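Local coordinates for ethylbenzene dehydrogenase alpha-subunit (Aromatoleum aromaticum, PDB 2IVF), which belongs to the molybdopterin oxidoreductase family and carries a molybdenum atom, two pterin dinucleotide cofactors and an iron/sulfur cluster, at residues 183-192 against 206-217; 534-545 against 951-959. All coordinates share one frame; numbering follows the deposited sequence.

Contact 1 and contact 2 come one after the other along the chain, with centres about 14 Å apart, and they meet through a small parallel sheet. Strand 214-215, which belongs to contact 1, pairs with strand 543-544 of contact 2. A second junction is Asp216: its OD2 lies in probable hydrogen-bonding contact with Tyr954 OH, at a doubtfully short distance, and with Met957 N. Contact 1 is local, a short crossover whose first strand leads into His192 beside MD1, whereas contact 2 spans more than 400 residues and stands back from that site. Together they illustrate how a late loop of a long molybdoenzyme chain is packed against elements from much earlier in the sequence.

Contact 1 (183-192 against 206-217); sequences SDGFILDAPH and MTYLMDGVSPDI. With MD1 (phosphoric acid 4-(2-amino-4-oxo-3,4,5,6,-tetrahydro-pteridin-6-yl)-2-hydroxy-3,4-dimercapto-but-3-en-yl ester guanylate ester), chain N; ACT (acetate ion), chain E.
Met210 lays its methyl squarely on the ring of Phe186: CE stands 3.5 Å from the ring centroid, with SD behind it, almost on the ring normal. The bend at the end of the methionine (chi3 -61°) turns CE down onto this face. Thr207 OG1 comes to the ring edge in plane, Met206 SD approaches obliquely, and both methionines make Met-aromatic contacts. Thr207 OG1, bonded to Gly203 O within its own helix, also presses on Leu188 CD2 at 3.1 Å, so this end is tightly packed.

Beside it the backbones run parallel. Val213 N donates to Phe186 O (3.0 Å) and Leu188 N to Val213 O, a single bridge centred on Ile187 and Val213. Where Asp211 closes the helix in a Schellman motif, Ser183 OG donates to Asp211 O at 2.6 Å from above the carbonyl plane.

Toward the cofactor the contact changes character. All the touching residues are buried, which leaves no solvent side to contrast, but interlocked side chains give way to a backbone-lined edge where Ile217 CD1 reaches Ala190 O at 3.2 Å. Ser214 OG has no polar partner in the model. Looser is the cover of the His192 ring, with Ile217 CG1 4.3 Å from its centroid. Near the plane of that ring are MD1 S12 and an acetate ion, probably from the crystallisation liquor, whose O accepts from His192 NE2 (2.7 Å, 163°); the nearest side-chain atom of His192 is about 4 Å from the molybdenum atom.

Strand 186-188, helix 197-210 and strand 214-215 form a minimal beta-alpha-beta crossover, its two strands joined by one bridge, with strand 602-606 pairing on 186-188 and Trp549 of helix 546-553 packing against Ile187 and Pro215.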
loop_
_atom_site.group_PDB
_atom_site.type_symbol
_atom_site.label_atom_id
_atom_site.label_comp_id
_atom_site.label_asym_id
_atom_site.label_seq_id
_atom_site.Cartn_x
_atom_site.Cartn_y
_atom_site.Cartn_z
ATOM N N SER A 183 17.819 -19.589 30.705
ATOM C CA SER A 183 16.915 -18.765 29.984
ATOM C C SER A 183 17.335 -18.528 28.525
ATOM O O SER A 183 16.539 -18.022 27.739
ATOM C CB SER A 183 16.731 -17.449 30.753
ATOM O OG SER A 183 17.870 -16.609 30.664
ATOM N N ASP A 184 18.572 -18.881 28.159
ATOM C CA ASP A 184 19.021 -18.718 26.763
ATOM C C ASP A 184 18.248 -19.536 25.713
ATOM O O ASP A 184 18.360 -19.264 24.504
ATOM C CB ASP A 184 20.541 -18.983 26.650
ATOM C CG ASP A 184 21.381 -17.690 26.659
ATOM O OD1 ASP A 184 20.803 -16.591 26.844
ATOM O OD2 ASP A 184 22.628 -17.791 26.434
ATOM N N GLY A 185 17.434 -20.494 26.156
ATOM C CA GLY A 185 16.659 -21.337 25.240
ATOM C C GLY A 185 15.417 -20.722 24.607
ATOM O O GLY A 185 14.871 -21.286 23.649
ATOM N N PHE A 186 14.998 -19.564 25.129
ATOM C CA PHE A 186 13.794 -18.866 24.694
ATOM C C PHE A 186 14.191 -17.672 23.854
ATOM O O PHE A 186 15.020 -16.872 24.278
ATOM C CB PHE A 186 12.979 -18.363 25.899
ATOM C CG PHE A 186 11.709 -17.638 25.512
ATOM C CD1 PHE A 186 10.548 -18.346 25.316
ATOM C CD2 PHE A 186 11.665 -16.246 25.428
ATOM C CE1 PHE A 186 9.375 -17.695 24.974
ATOM C CE2 PHE A 186 10.495 -15.582 25.051
ATOM C CZ PHE A 186 9.357 -16.297 24.832
ATOM N N ILE A 187 13.578 -17.555 22.671
ATOM C CA ILE A 187 13.853 -16.478 21.754
ATOM C C ILE A 187 12.562 -15.889 21.324
ATOM O O ILE A 187 11.726 -16.578 20.757
ATOM C CB ILE A 187 14.649 -16.973 20.490
ATOM C CG1 ILE A 187 15.880 -17.728 20.957
ATOM C CG2 ILE A 187 15.080 -15.795 19.552
ATOM C CD1 ILE A 187 16.650 -18.243 19.827
ATOM N N LEU A 188 12.370 -14.611 21.637
ATOM C CA LEU A 188 11.313 -13.839 21.036
ATOM C C LEU A 188 12.020 -13.090 19.925
ATOM O O LEU A 188 12.716 -12.102 20.155
ATOM C CB LEU A 188 10.695 -12.878 22.039
ATOM C CG LEU A 188 9.670 -11.886 21.502
ATOM C CD1 LEU A 188 8.616 -12.550 20.593
ATOM C CD2 LEU A 188 9.010 -11.161 22.703
ATOM N N ASP A 189 11.862 -13.579 18.718
ATOM C CA ASP A 189 12.709 -13.125 17.620
ATOM C C ASP A 189 12.176 -11.833 17.061
ATOM O O ASP A 189 11.219 -11.853 16.313
ATOM C CB ASP A 189 12.703 -14.201 16.564
ATOM C CG ASP A 189 13.664 -13.917 15.422
ATOM O OD1 ASP A 189 14.315 -12.838 15.432
ATOM O OD2 ASP A 189 13.758 -14.786 14.523
ATOM N N ALA A 190 12.803 -10.722 17.409
ATOM C CA ALA A 190 12.657 -9.476 16.663
ATOM C C ALA A 190 11.171 -9.129 16.421
ATOM O O ALA A 190 10.771 -8.845 15.288
ATOM C CB ALA A 190 13.482 -9.537 15.280
ATOM N N PRO A 191 10.344 -9.088 17.496
ATOM C CA PRO A 191 8.947 -8.737 17.220
ATOM C C PRO A 191 8.834 -7.297 16.785
ATOM O O PRO A 191 9.518 -6.420 17.355
ATOM C CB PRO A 191 8.259 -8.906 18.596
ATOM C CG PRO A 191 9.336 -8.691 19.554
ATOM C CD PRO A 191 10.578 -9.257 18.927
ATOM N N HIS A 192 7.971 -7.044 15.788
ATOM C CA HIS A 192 7.657 -5.689 15.394
ATOM C C HIS A 192 6.470 -5.185 16.204
ATOM O O HIS A 192 6.078 -5.826 17.179
ATOM C CB HIS A 192 7.430 -5.594 13.875
ATOM C CG HIS A 192 7.975 -4.342 13.274
ATOM N ND1 HIS A 192 7.786 -3.103 13.855
ATOM C CD2 HIS A 192 8.661 -4.118 12.119
ATOM C CE1 HIS A 192 8.390 -2.181 13.120
ATOM N NE2 HIS A 192 8.910 -2.765 12.053
ATOM N N MET A 206 7.633 -9.819 28.835
ATOM C CA MET A 206 7.738 -11.261 29.056
ATOM C C MET A 206 9.174 -11.756 28.948
ATOM O O MET A 206 9.674 -12.434 29.830
ATOM C CB MET A 206 6.846 -11.976 28.044
ATOM C CG MET A 206 6.849 -13.495 28.122
ATOM S SD MET A 206 6.355 -14.176 26.524
ATOM C CE MET A 206 6.961 -12.957 25.378
ATOM N N THR A 207 9.840 -11.391 27.864
ATOM C CA THR A 207 11.188 -11.861 27.622
ATOM C C THR A 207 12.119 -11.320 28.684
ATOM O O THR A 207 12.891 -12.048 29.296
ATOM C CB THR A 207 11.646 -11.483 26.196
ATOM O OG1 THR A 207 10.624 -11.894 25.262
ATOM C CG2 THR A 207 13.005 -12.167 25.888
ATOM N N TYR A 208 11.982 -10.036 28.973
ATOM C CA TYR A 208 12.750 -9.423 30.067
ATOM C C TYR A 208 12.525 -10.093 31.436
ATOM O O TYR A 208 13.472 -10.381 32.214
ATOM C CB TYR A 208 12.373 -7.952 30.107
ATOM C CG TYR A 208 12.951 -7.183 31.232
ATOM C CD1 TYR A 208 14.307 -7.272 31.553
ATOM C CD2 TYR A 208 12.151 -6.312 31.974
ATOM C CE1 TYR A 208 14.833 -6.522 32.586
ATOM C CE2 TYR A 208 12.669 -5.577 33.011
ATOM C CZ TYR A 208 14.009 -5.679 33.310
ATOM O OH TYR A 208 14.523 -4.938 34.346
ATOM N N LEU A 209 11.269 -10.350 31.772
ATOM C CA LEU A 209 11.022 -11.031 33.029
ATOM C C LEU A 209 11.670 -12.423 33.052
ATOM O O LEU A 209 12.124 -12.874 34.097
ATOM C CB LEU A 209 9.535 -11.118 33.305
ATOM C CG LEU A 209 8.862 -9.810 33.733
ATOM C CD1 LEU A 209 7.369 -10.039 33.939
ATOM C CD2 LEU A 209 9.472 -9.321 35.016
ATOM N N MET A 210 11.710 -13.091 31.899
ATOM C CA MET A 210 12.237 -14.466 31.819
ATOM C C MET A 210 13.729 -14.498 31.521
ATOM O O MET A 210 14.377 -15.580 31.568
ATOM C CB MET A 210 11.491 -15.249 30.740
ATOM C CG MET A 210 10.053 -15.460 31.075
ATOM S SD MET A 210 9.282 -16.713 30.026
ATOM C CE MET A 210 9.425 -16.067 28.438
ATOM N N ASP A 211 14.274 -13.309 31.259
ATOM C CA ASP A 211 15.630 -13.126 30.730
ATOM C C ASP A 211 15.850 -13.961 29.464
ATOM O O ASP A 211 16.873 -14.626 29.305
ATOM C CB ASP A 211 16.683 -13.440 31.799
ATOM C CG ASP A 211 18.083 -13.071 31.344
ATOM O OD1 ASP A 211 18.207 -12.045 30.659
ATOM O OD2 ASP A 211 19.028 -13.840 31.609
ATOM N N GLY A 212 14.843 -13.960 28.599
ATOM C CA GLY A 212 14.954 -14.607 27.290
ATOM C C GLY A 212 15.751 -13.733 26.353
ATOM O O GLY A 212 16.220 -12.663 26.743
ATOM N N VAL A 213 15.900 -14.180 25.109
ATOM C CA VAL A 213 16.740 -13.526 24.131
ATOM C C VAL A 213 15.823 -12.868 23.128
ATOM O O VAL A 213 14.883 -13.502 22.656
ATOM C CB VAL A 213 17.653 -14.531 23.397
ATOM C CG1 VAL A 213 18.529 -13.774 22.411
ATOM C CG2 VAL A 213 18.476 -15.332 24.410
ATOM N N SER A 214 16.031 -11.577 22.880
ATOM C CA SER A 214 15.214 -10.847 21.910
ATOM C C SER A 214 16.106 -10.164 20.854
ATOM O O SER A 214 16.560 -9.026 21.040
ATOM C CB SER A 214 14.311 -9.805 22.570
ATOM O OG SER A 214 13.756 -10.245 23.812
ATOM N N PRO A 215 16.407 -10.871 19.763
ATOM C CA PRO A 215 17.118 -10.230 18.692
ATOM C C PRO A 215 16.534 -8.875 18.313
ATOM O O PRO A 215 15.291 -8.687 18.298
ATOM C CB PRO A 215 16.998 -11.254 17.566
ATOM C CG PRO A 215 17.057 -12.563 18.270
ATOM C CD PRO A 215 16.235 -12.319 19.506
ATOM N N ASP A 216 17.430 -7.926 18.081
ATOM C CA ASP A 216 17.054 -6.489 17.830
ATOM C C ASP A 216 16.166 -6.318 16.610
ATOM O O ASP A 216 16.582 -6.645 15.510
ATOM C CB ASP A 216 18.325 -5.685 17.631
ATOM C CG ASP A 216 18.111 -4.207 17.650
ATOM O OD1 ASP A 216 17.265 -3.690 16.891
ATOM O OD2 ASP A 216 18.850 -3.535 18.413
ATOM N N ILE A 217 14.955 -5.810 16.809
ATOM C CA ILE A 217 13.975 -5.682 15.746
ATOM C C ILE A 217 14.542 -4.863 14.587
ATOM O O ILE A 217 14.488 -5.269 13.452
ATOM C CB ILE A 217 12.643 -5.072 16.268
ATOM C CG1 ILE A 217 11.713 -4.646 15.112
ATOM C CG2 ILE A 217 12.886 -3.864 17.179
ATOM C CD1 ILE A 217 11.194 -5.811 14.284
HETATM P PB MD1 N . 7.466 -8.601 9.622
HETATM O O3B MD1 N . 6.136 -8.486 8.774
HETATM O O1B MD1 N . 7.294 -7.738 10.820
HETATM O O2B MD1 N . 7.977 -9.987 9.704
HETATM O O3A MD1 N . 8.495 -7.859 8.670
HETATM C C10 MD1 N . 8.745 -6.439 8.740
HETATM C C11 MD1 N . 9.642 -6.165 7.543
HETATM O O11 MD1 N . 8.712 -6.153 6.408
HETATM C C12 MD1 N . 10.269 -4.802 7.660
HETATM S S12 MD1 N . 9.669 -3.621 8.744
HETATM C C13 MD1 N . 11.308 -4.425 6.847
HETATM S S13 MD1 N . 11.996 -2.885 6.915
HETATM C C14 MD1 N . 11.927 -5.344 5.865
HETATM N N15 MD1 N . 11.895 -4.992 4.486
HETATM C C16 MD1 N . 12.334 -5.858 3.519
HETATM C C15 MD1 N . 12.381 -5.388 2.220
HETATM O O14 MD1 N . 12.044 -4.208 1.933
HETATM N N17 MD1 N . 12.744 -6.311 1.293
HETATM C C17 MD1 N . 13.115 -7.608 1.648
HETATM N N16 MD1 N . 13.479 -8.415 0.661
HETATM N N18 MD1 N . 13.103 -8.014 2.928
HETATM C C20 MD1 N . 12.727 -7.156 3.853
HETATM N N8 MD1 N . 12.762 -7.544 5.154
HETATM C C7 MD1 N . 12.310 -6.749 6.263
HETATM P PA MD1 N . 4.955 -9.525 8.432
HETATM O O1A MD1 N . 3.771 -8.670 8.118
HETATM O O2A MD1 N . 5.441 -10.427 7.364
HETATM O "O5'" MD1 N . 4.700 -10.367 9.743
HETATM C "C5'" MD1 N . 4.072 -9.682 10.821
HETATM C "C4'" MD1 N . 2.934 -10.476 11.315
HETATM O "O4'" MD1 N . 2.307 -9.613 12.256
HETATM C "C1'" MD1 N . 0.931 -9.992 12.223
HETATM N N9 MD1 N . 0.013 -8.996 12.791
HETATM C C4 MD1 N . -0.559 -9.132 13.978
HETATM N N3 MD1 N . -0.427 -10.123 14.891
HETATM C C2 MD1 N . -1.089 -10.061 16.047
HETATM N N2 MD1 N . -0.951 -11.044 16.977
HETATM N N1 MD1 N . -1.965 -9.011 16.239
HETATM C C6 MD1 N . -2.148 -7.975 15.355
HETATM O O6 MD1 N . -2.901 -7.050 15.657
HETATM C C5 MD1 N . -1.404 -8.026 14.166
HETATM N N7 MD1 N . -1.318 -7.264 13.081
HETATM C C8 MD1 N . -0.447 -7.858 12.261
HETATM C "C2'" MD1 N . 0.620 -10.182 10.741
HETATM O "O2'" MD1 N . -0.508 -11.057 10.491
HETATM C "C3'" MD1 N . 1.945 -10.702 10.165
HETATM O "O3'" MD1 N . 1.881 -12.116 9.841
HETATM C C ACT E . 10.178 0.031 10.760
HETATM O O ACT E . 10.086 -1.105 10.321
HETATM O OXT ACT E . 10.203 0.903 9.844
HETATM C CH3 ACT E . 10.276 0.293 12.222
#

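Contact 2 (534-545 against 951-959); sequences MKVVTSAVGLVP and QFRYYFMNG
Phe956 is held between Leu543 and its own neighbour Met957: Leu543 CD1 sits 3.6 Å above one face, offset toward the rim, while Met957 CG lies over the centre of the opposite face. Tyr954 offers a face to the backbone N of Phe956 and has Leu543 O at its edge, in plane. Two aliphatic carbons reach its CE2 obliquely, Pro545 CD at 3.6 Å and Thr538 CG2 at 3.7 Å; the outside partner of its hydroxyl is Asp216. The Tyr955 ring carries Asn958 CB over one face and meets Met534 CB at CG, 3.8 Å away and at a slant.

The polar centre is Thr538. With OG1 lying beside its own backbone N (chi1 -65°), the hydroxyl accepts from Phe956 N at 2.9 Å (142° at the hydrogen) and donates to Met534 O at 2.7 Å. That carbonyl also takes the helical bond from Thr538 N, the two donors arriving from opposite faces of its plane. One side chain therefore ties the loop backbone to the helix and fixes its own rotation in doing so.

At the margin, the Lys535 and Arg953 side chains cross at about a right angle, CD of Lys535 4.0 Å from CB of Arg953, and a water accepts from Lys535 NZ and Arg953 NH1. This water probably eases the proximity of two positive groups; Arg953 NH2 is bonded to Gly233 O and Pro806 O.

Within the loop, Tyr955 to Asn958 form a type II beta turn, closed by backbone bonds in both directions, with Asn958 ND2 also donating to Phe956 O (2.7 Å). This tight two-residue turn lies between strands 915-917 and 969-975 of the C-terminal sheet, the region that carries the molydopterin dinucleotide binding domain (DPBB clan), and packs on helix 526-540 of the molybdopterin oxidoreductase part.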
loop_
_atom_site.group_PDB
_atom_site.type_symbol
_atom_site.label_atom_id
_atom_site.label_comp_id
_atom_site.label_asym_id
_atom_site.label_seq_id
_atom_site.Cartn_x
_atom_site.Cartn_y
_atom_site.Cartn_z
ATOM N N MET A 534 22.071 3.860 27.319
ATOM C CA MET A 534 21.416 2.975 26.378
ATOM C C MET A 534 22.233 1.724 26.100
ATOM O O MET A 534 21.675 0.631 25.982
ATOM C CB MET A 534 21.135 3.703 25.072
ATOM C CG MET A 534 19.979 4.679 25.169
ATOM S SD MET A 534 18.428 3.940 25.742
ATOM C CE MET A 534 18.064 2.899 24.294
ATOM N N LYS A 535 23.545 1.884 25.987
ATOM C CA LYS A 535 24.418 0.758 25.750
ATOM C C LYS A 535 24.229 -0.282 26.843
ATOM O O LYS A 535 24.067 -1.454 26.550
ATOM C CB LYS A 535 25.890 1.200 25.651
ATOM C CG LYS A 535 26.170 2.122 24.471
ATOM C CD LYS A 535 27.631 2.119 24.006
ATOM C CE LYS A 535 28.542 2.943 24.888
ATOM N NZ LYS A 535 29.945 3.040 24.328
ATOM N N VAL A 536 24.193 0.162 28.093
ATOM C CA VAL A 536 24.046 -0.754 29.220
ATOM C C VAL A 536 22.673 -1.373 29.312
ATOM O O VAL A 536 22.526 -2.597 29.329
ATOM C CB VAL A 536 24.342 -0.060 30.527
ATOM C CG1 VAL A 536 24.029 -0.986 31.696
ATOM C CG2 VAL A 536 25.809 0.389 30.532
ATOM N N VAL A 537 21.652 -0.542 29.358
ATOM C CA VAL A 537 20.320 -1.076 29.517
ATOM C C VAL A 537 19.951 -2.069 28.390
ATOM O O VAL A 537 19.246 -3.025 28.631
ATOM C CB VAL A 537 19.287 0.048 29.614
ATOM C CG1 VAL A 537 19.692 1.041 30.748
ATOM C CG2 VAL A 537 19.162 0.747 28.280
ATOM N N THR A 538 20.412 -1.848 27.163
ATOM C CA THR A 538 20.010 -2.720 26.030
ATOM C C THR A 538 20.388 -4.187 26.342
ATOM O O THR A 538 19.601 -5.134 26.217
ATOM C CB THR A 538 20.724 -2.288 24.739
ATOM O OG1 THR A 538 20.285 -0.970 24.382
ATOM C CG2 THR A 538 20.430 -3.269 23.585
ATOM N N SER A 539 21.616 -4.350 26.775
ATOM C CA SER A 539 22.138 -5.669 27.120
ATOM C C SER A 539 21.575 -6.233 28.442
ATOM O O SER A 539 21.523 -7.464 28.632
ATOM C CB SER A 539 23.663 -5.575 27.188
ATOM O OG SER A 539 24.159 -5.243 25.904
ATOM N N ALA A 540 21.204 -5.346 29.370
ATOM C CA ALA A 540 20.587 -5.767 30.622
ATOM C C ALA A 540 19.203 -6.378 30.364
ATOM O O ALA A 540 18.748 -7.221 31.121
ATOM C CB ALA A 540 20.473 -4.588 31.589
ATOM N N VAL A 541 18.522 -5.940 29.312
ATOM C CA VAL A 541 17.175 -6.445 29.044
ATOM C C VAL A 541 17.118 -7.520 27.950
ATOM O O VAL A 541 16.017 -7.878 27.507
ATOM C CB VAL A 541 16.194 -5.282 28.708
ATOM C CG1 VAL A 541 16.280 -4.170 29.815
ATOM C CG2 VAL A 541 16.497 -4.717 27.352
ATOM N N GLY A 542 18.280 -8.002 27.481
ATOM C CA GLY A 542 18.338 -9.152 26.526
ATOM C C GLY A 542 18.095 -8.842 25.050
ATOM O O GLY A 542 17.787 -9.747 24.249
ATOM N N LEU A 543 18.221 -7.562 24.696
ATOM C CA LEU A 543 18.125 -7.137 23.313
ATOM C C LEU A 543 19.516 -7.270 22.724
ATOM O O LEU A 543 20.477 -6.691 23.244
ATOM C CB LEU A 543 17.657 -5.700 23.212
ATOM C CG LEU A 543 16.194 -5.508 23.615
ATOM C CD1 LEU A 543 15.902 -4.058 23.932
ATOM C CD2 LEU A 543 15.268 -6.019 22.510
ATOM N N VAL A 544 19.614 -8.037 21.646
ATOM C CA VAL A 544 20.913 -8.515 21.163
ATOM C C VAL A 544 21.007 -8.320 19.641
ATOM O O VAL A 544 19.990 -8.377 18.938
ATOM C CB VAL A 544 21.138 -10.015 21.582
ATOM C CG1 VAL A 544 20.911 -10.172 23.076
ATOM C CG2 VAL A 544 20.179 -10.934 20.808
ATOM N N PRO A 545 22.217 -8.037 19.127
ATOM C CA PRO A 545 22.419 -7.952 17.658
ATOM C C PRO A 545 21.988 -9.245 16.993
ATOM O O PRO A 545 22.453 -10.296 17.429
ATOM C CB PRO A 545 23.944 -7.774 17.510
ATOM C CG PRO A 545 24.532 -8.134 18.853
ATOM C CD PRO A 545 23.467 -7.792 19.863
ATOM N N GLN A 951 31.754 6.429 17.885
ATOM C CA GLN A 951 30.481 6.244 17.187
ATOM C C GLN A 951 30.273 4.828 16.643
ATOM O O GLN A 951 29.271 4.551 16.009
ATOM C CB GLN A 951 30.314 7.243 16.057
ATOM C CG GLN A 951 31.388 7.220 14.964
ATOM C CD GLN A 951 32.308 8.394 15.116
ATOM O OE1 GLN A 951 32.928 8.550 16.169
ATOM N NE2 GLN A 951 32.401 9.234 14.091
ATOM N N PHE A 952 31.242 3.954 16.862
ATOM C CA PHE A 952 31.115 2.538 16.518
ATOM C C PHE A 952 30.643 1.800 17.757
ATOM O O PHE A 952 31.429 1.529 18.672
ATOM C CB PHE A 952 32.446 1.985 16.011
ATOM C CG PHE A 952 32.930 2.601 14.695
ATOM C CD1 PHE A 952 32.139 3.443 13.938
ATOM C CD2 PHE A 952 34.193 2.283 14.218
ATOM C CE1 PHE A 952 32.613 3.986 12.750
ATOM C CE2 PHE A 952 34.682 2.830 13.037
ATOM C CZ PHE A 952 33.898 3.670 12.305
ATOM N N ARG A 953 29.354 1.487 17.804
ATOM C CA ARG A 953 28.737 0.940 19.030
ATOM C C ARG A 953 27.371 0.355 18.777
ATOM O O ARG A 953 26.766 0.577 17.730
ATOM C CB ARG A 953 28.612 2.002 20.109
ATOM C CG ARG A 953 27.702 3.153 19.747
ATOM C CD ARG A 953 28.062 4.461 20.518
ATOM N NE ARG A 953 27.649 5.685 19.782
ATOM C CZ ARG A 953 27.992 6.922 20.144
ATOM N NH1 ARG A 953 28.746 7.112 21.204
ATOM N NH2 ARG A 953 27.592 7.971 19.442
ATOM N N TYR A 954 26.889 -0.409 19.744
ATOM C CA TYR A 954 25.568 -0.968 19.674
ATOM C C TYR A 954 24.774 -0.618 20.919
ATOM O O TYR A 954 25.238 -0.790 22.057
ATOM C CB TYR A 954 25.606 -2.503 19.499
ATOM C CG TYR A 954 24.221 -3.116 19.623
ATOM C CD1 TYR A 954 23.241 -2.848 18.672
ATOM C CD2 TYR A 954 23.856 -3.879 20.728
ATOM C CE1 TYR A 954 21.937 -3.376 18.791
ATOM C CE2 TYR A 954 22.564 -4.423 20.835
ATOM C CZ TYR A 954 21.615 -4.151 19.888
ATOM O OH TYR A 954 20.327 -4.655 19.994
ATOM N N TYR A 955 23.567 -0.132 20.686
ATOM C CA TYR A 955 22.521 -0.145 21.694
ATOM C C TYR A 955 21.249 -0.325 20.866
ATOM O O TYR A 955 21.322 -0.357 19.638
ATOM C CB TYR A 955 22.519 1.131 22.526
ATOM C CG TYR A 955 22.390 2.411 21.714
ATOM C CD1 TYR A 955 21.139 2.887 21.343
ATOM C CD2 TYR A 955 23.508 3.175 21.354
ATOM C CE1 TYR A 955 20.991 4.066 20.614
ATOM C CE2 TYR A 955 23.349 4.373 20.595
ATOM C CZ TYR A 955 22.093 4.813 20.250
ATOM O OH TYR A 955 21.887 5.996 19.508
ATOM N N PHE A 956 20.110 -0.453 21.537
ATOM C CA PHE A 956 18.887 -0.947 20.921
ATOM C C PHE A 956 18.566 -0.159 19.643
ATOM O O PHE A 956 18.577 1.078 19.647
ATOM C CB PHE A 956 17.752 -0.873 21.937
ATOM C CG PHE A 956 16.399 -1.314 21.408
ATOM C CD1 PHE A 956 16.254 -2.477 20.665
ATOM C CD2 PHE A 956 15.265 -0.583 21.724
ATOM C CE1 PHE A 956 14.996 -2.881 20.203
ATOM C CE2 PHE A 956 14.002 -0.985 21.258
ATOM C CZ PHE A 956 13.884 -2.135 20.498
ATOM N N MET A 957 18.307 -0.918 18.569
ATOM C CA MET A 957 18.014 -0.438 17.221
ATOM C C MET A 957 19.158 0.239 16.475
ATOM O O MET A 957 18.992 0.646 15.305
ATOM C CB MET A 957 16.794 0.483 17.250
ATOM C CG MET A 957 15.595 -0.163 17.895
ATOM S SD MET A 957 14.162 0.912 17.884
ATOM C CE MET A 957 14.947 2.325 18.623
ATOM N N ASN A 958 20.315 0.350 17.114
ATOM C CA ASN A 958 21.395 1.163 16.600
ATOM C C ASN A 958 22.718 0.429 16.635
ATOM O O ASN A 958 23.263 0.180 17.680
ATOM C CB ASN A 958 21.542 2.434 17.443
ATOM C CG ASN A 958 20.390 3.362 17.283
ATOM O OD1 ASN A 958 20.476 4.345 16.543
ATOM N ND2 ASN A 958 19.280 3.056 17.951
ATOM N N GLY A 959 23.240 0.094 15.476
ATOM C CA GLY A 959 24.582 -0.466 15.411
ATOM C C GLY A 959 24.540 -1.968 15.261
ATOM O O GLY A 959 23.472 -2.563 15.208
HETATM O O HOH W 1 30.171 5.333 22.965
#